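Local coordinates for protein dual function macrocyclase-peptidase POPB (Galerina marginata, PDB 5N4B) that cleaves peptide bonds on the C-terminal side of prolyl residues and macrocyclises the peptide precursors of amanitin toxins, at residues I207-S212 / A265-D270. The protein carries 1 engineered substitution. Residues are numbered along the deposited sequence; the frame is centred on the assembly and turned at random.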
ATOM      1  N   ILE A 207       2.113  15.439 -11.711  1.00 10.70           N
ATOM      2  CA  ILE A 207       0.891  16.099 -12.185  1.00 12.37           C
ATOM      3  C   ILE A 207       1.233  17.045 -13.329  1.00 12.58           C
ATOM      4  O   ILE A 207       1.758  18.134 -13.117  1.00 12.31           O
ATOM      5  CB  ILE A 207       0.192  16.832 -11.044  1.00 12.12           C
ATOM      6  CG1 ILE A 207      -0.221  15.846  -9.955  1.00 12.75           C
ATOM      7  CG2 ILE A 207      -1.022  17.598 -11.547  1.00 16.39           C
ATOM      8  CD1 ILE A 207      -1.308  14.891 -10.335  1.00 13.39           C
ATOM      9  N   TRP A 208       0.920  16.655 -14.554  1.00 11.68           N
ATOM     10  CA  TRP A 208       1.137  17.529 -15.687  1.00 11.40           C
ATOM     11  C   TRP A 208       0.148  18.675 -15.699  1.00 13.76           C
ATOM     12  O   TRP A 208      -1.024  18.523 -15.348  1.00 13.42           O
ATOM     13  CB  TRP A 208       0.944  16.762 -16.987  1.00 11.36           C
ATOM     14  CG  TRP A 208       2.076  15.781 -17.332  1.00 12.37           C
ATOM     15  CD1 TRP A 208       2.179  14.462 -16.944  1.00 12.51           C
ATOM     16  CD2 TRP A 208       3.232  16.053 -18.136  1.00 12.76           C
ATOM     17  NE1 TRP A 208       3.337  13.911 -17.438  1.00 11.37           N
ATOM     18  CE2 TRP A 208       4.000  14.858 -18.169  1.00 12.48           C
ATOM     19  CE3 TRP A 208       3.711  17.174 -18.824  1.00 11.83           C
ATOM     20  CZ2 TRP A 208       5.178  14.752 -18.873  1.00 12.35           C
ATOM     21  CZ3 TRP A 208       4.914  17.069 -19.514  1.00 15.15           C
ATOM     22  CH2 TRP A 208       5.630  15.881 -19.540  1.00 14.83           C
ATOM     23  N   THR A 209       0.623  19.830 -16.165  1.00 12.78           N
ATOM     24  CA  THR A 209      -0.294  20.864 -16.574  1.00 13.57           C
ATOM     25  C   THR A 209      -0.948  20.468 -17.900  1.00 13.37           C
ATOM     26  O   THR A 209      -0.391  19.693 -18.700  1.00 14.42           O
ATOM     27  CB  THR A 209       0.406  22.217 -16.645  1.00 15.16           C
ATOM     28  OG1 THR A 209       1.606  22.114 -17.421  1.00 17.26           O
ATOM     29  CG2 THR A 209       0.738  22.732 -15.243  1.00 19.16           C
ATOM     30  N   LYS A 210      -2.171  20.964 -18.105  1.00 15.17           N
ATOM     31  CA  LYS A 210      -2.979  20.526 -19.229  1.00 16.31           C
ATOM     32  C   LYS A 210      -2.497  21.074 -20.564  1.00 19.04           C
ATOM     33  O   LYS A 210      -2.946  20.597 -21.617  1.00 19.30           O
ATOM     34  CB  LYS A 210      -4.457  20.813 -18.986  1.00 17.95           C
ATOM     35  CG  LYS A 210      -5.253  19.716 -18.337  1.00 25.60           C
ATOM     36  CD  LYS A 210      -4.560  19.029 -17.201  1.00 20.37           C
ATOM     37  CE  LYS A 210      -5.519  17.969 -16.584  1.00 22.01           C
ATOM     38  NZ  LYS A 210      -4.934  17.196 -15.437  1.00 21.02           N
ATOM     39  N   ASP A 211      -1.565  22.023 -20.537  1.00 16.71           N
ATOM     40  CA  ASP A 211      -0.853  22.469 -21.718  1.00 16.87           C
ATOM     41  C   ASP A 211       0.334  21.576 -22.094  1.00 17.97           C
ATOM     42  O   ASP A 211       1.020  21.859 -23.080  1.00 20.07           O
ATOM     43  CB  ASP A 211      -0.413  23.927 -21.509  1.00 20.07           C
ATOM     44  CG  ASP A 211       0.503  24.098 -20.279  1.00 24.33           C
ATOM     45  OD1 ASP A 211       1.043  23.080 -19.798  1.00 20.52           O
ATOM     46  OD2 ASP A 211       0.622  25.247 -19.742  1.00 28.35           O
ATOM     47  N   SER A 212       0.597  20.535 -21.295  1.00 15.74           N
ATOM     48  CA  SER A 212       1.680  19.577 -21.512  1.00 16.89           C
ATOM     49  C   SER A 212       3.062  20.197 -21.514  1.00 18.21           C
ATOM     50  O   SER A 212       4.029  19.572 -21.979  1.00 18.38           O
ATOM     51  CB  SER A 212       1.476  18.760 -22.780  1.00 16.07           C
ATOM     52  OG  SER A 212       0.298  17.953 -22.722  1.00 16.50           O
ATOM     53  N   ALA A 265      -0.813  18.014  -5.474  1.00 12.58           N
ATOM     54  CA  ALA A 265      -1.374  18.913  -6.459  1.00 11.71           C
ATOM     55  C   ALA A 265      -2.295  18.191  -7.398  1.00 11.57           C
ATOM     56  O   ALA A 265      -2.350  16.959  -7.455  1.00 12.85           O
ATOM     57  CB  ALA A 265      -0.274  19.618  -7.268  1.00 16.55           C
ATOM     58  N   ASP A 266      -3.101  19.002  -8.083  1.00 10.41           N
ATOM     59  CA  ASP A 266      -3.936  18.526  -9.187  1.00 11.23           C
ATOM     60  C   ASP A 266      -4.162  19.700 -10.134  1.00 11.30           C
ATOM     61  O   ASP A 266      -4.056  20.865  -9.733  1.00 12.56           O
ATOM     62  CB  ASP A 266      -5.299  18.005  -8.697  1.00 12.73           C
ATOM     63  CG  ASP A 266      -5.368  16.465  -8.468  1.00 17.13           C
ATOM     64  OD1 ASP A 266      -4.858  15.681  -9.296  1.00 16.55           O
ATOM     65  OD2 ASP A 266      -5.980  16.037  -7.423  1.00 17.93           O
ATOM     66  N   THR A 267      -4.432  19.402 -11.399  1.00 12.95           N
ATOM     67  CA  THR A 267      -4.720  20.425 -12.402  1.00 12.64           C
ATOM     68  C   THR A 267      -6.048  20.110 -13.085  1.00 11.43           C
ATOM     69  O   THR A 267      -6.309  18.965 -13.476  1.00 15.02           O
ATOM     70  CB  THR A 267      -3.626  20.541 -13.440  1.00 12.17           C
ATOM     71  OG1 THR A 267      -3.389  19.222 -13.955  1.00 14.36           O
ATOM     72  CG2 THR A 267      -2.349  21.123 -12.805  1.00 14.09           C
ATOM     73  N   SER A 268      -6.895  21.119 -13.200  1.00 12.21           N
ATOM     74  CA  SER A 268      -8.187  20.906 -13.832  1.00 13.60           C
ATOM     75  C   SER A 268      -8.042  20.649 -15.330  1.00 13.46           C
ATOM     76  O   SER A 268      -7.151  21.184 -15.999  1.00 15.12           O
ATOM     77  CB  SER A 268      -9.128  22.066 -13.562  1.00 14.25           C
ATOM     78  OG  SER A 268      -8.694  23.224 -14.255  1.00 15.52           O
ATOM     79  N   GLU A 269      -8.961  19.840 -15.853  1.00 15.88           N
ATOM     80  CA  GLU A 269      -8.963  19.455 -17.265  1.00 15.58           C
ATOM     81  C   GLU A 269      -9.068  20.641 -18.201  1.00 19.46           C
ATOM     82  O   GLU A 269      -8.472  20.622 -19.294  1.00 19.20           O
ATOM     83  CB  GLU A 269     -10.134  18.511 -17.552  1.00 18.52           C
ATOM     84  CG  GLU A 269      -9.987  17.134 -16.923  1.00 30.27           C
ATOM     85  CD  GLU A 269      -8.747  16.372 -17.410  1.00 36.63           C
ATOM     86  OE1 GLU A 269      -8.312  16.580 -18.570  1.00 31.66           O
ATOM     87  OE2 GLU A 269      -8.207  15.570 -16.605  1.00 39.29           O
ATOM     88  N   ASP A 270      -9.792  21.669 -17.811  1.00 16.22           N
ATOM     89  CA  ASP A 270     -10.011  22.833 -18.644  1.00 18.82           C
ATOM     90  C   ASP A 270      -8.845  23.817 -18.634  1.00 18.76           C
ATOM     91  O   ASP A 270      -8.947  24.846 -19.298  1.00 21.57           O
ATOM     92  CB  ASP A 270     -11.347  23.528 -18.304  1.00 20.80           C
ATOM     93  CG  ASP A 270     -11.398  24.097 -16.897  1.00 21.77           C
ATOM     94  OD1 ASP A 270     -10.358  24.071 -16.203  1.00 21.20           O
ATOM     95  OD2 ASP A 270     -12.491  24.571 -16.487  1.00 20.26           O
TER
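Two neighbouring blades of the beta-propeller meet here, through the innermost strands 207-208 and 262-267 and the type I turn and the loop that follow them. Each is the first strand of a four-stranded antiparallel blade. The touching parts, 207-210 and 265-269, run 27° apart end to end. Thr267 lies at the centre of the contact. Its OG1 sits between the backbone N and the carbonyl carbon (chi1 52°). From there it donates to Trp208 O at 2.8 Å, in the carbonyl plane. The same OG1 accepts a hydrogen bond from Lys210 NZ at 2.9 Å. Lys210 is the second residue of the type I turn 209-212. Its chain bends at chi2 (43°) and is then extended to the amine. CG passes 3.4 Å from Ser268 O. NZ also donates to Thr267 O at 3.0 Å, from above the carbonyl plane. Glu269 OE2 lies 3.8 Å from Lys210 NZ, a long salt bridge. Earlier along the strands, Ile207 CG1 lies 3.5 Å from Ala265 O, and Ile207 CG2 3.7 Å from Thr267 OG1. Leu216, on strand 214-219, touches the Thr267 side chain too. The hydroxyl of one blade thus donates to a carbonyl of the next and accepts from that blade's ammonium group. Ile207 and Thr267 are buried. The Lys210-Glu269 pair lies at the more open end, where solvent probably weakens the long salt bridge.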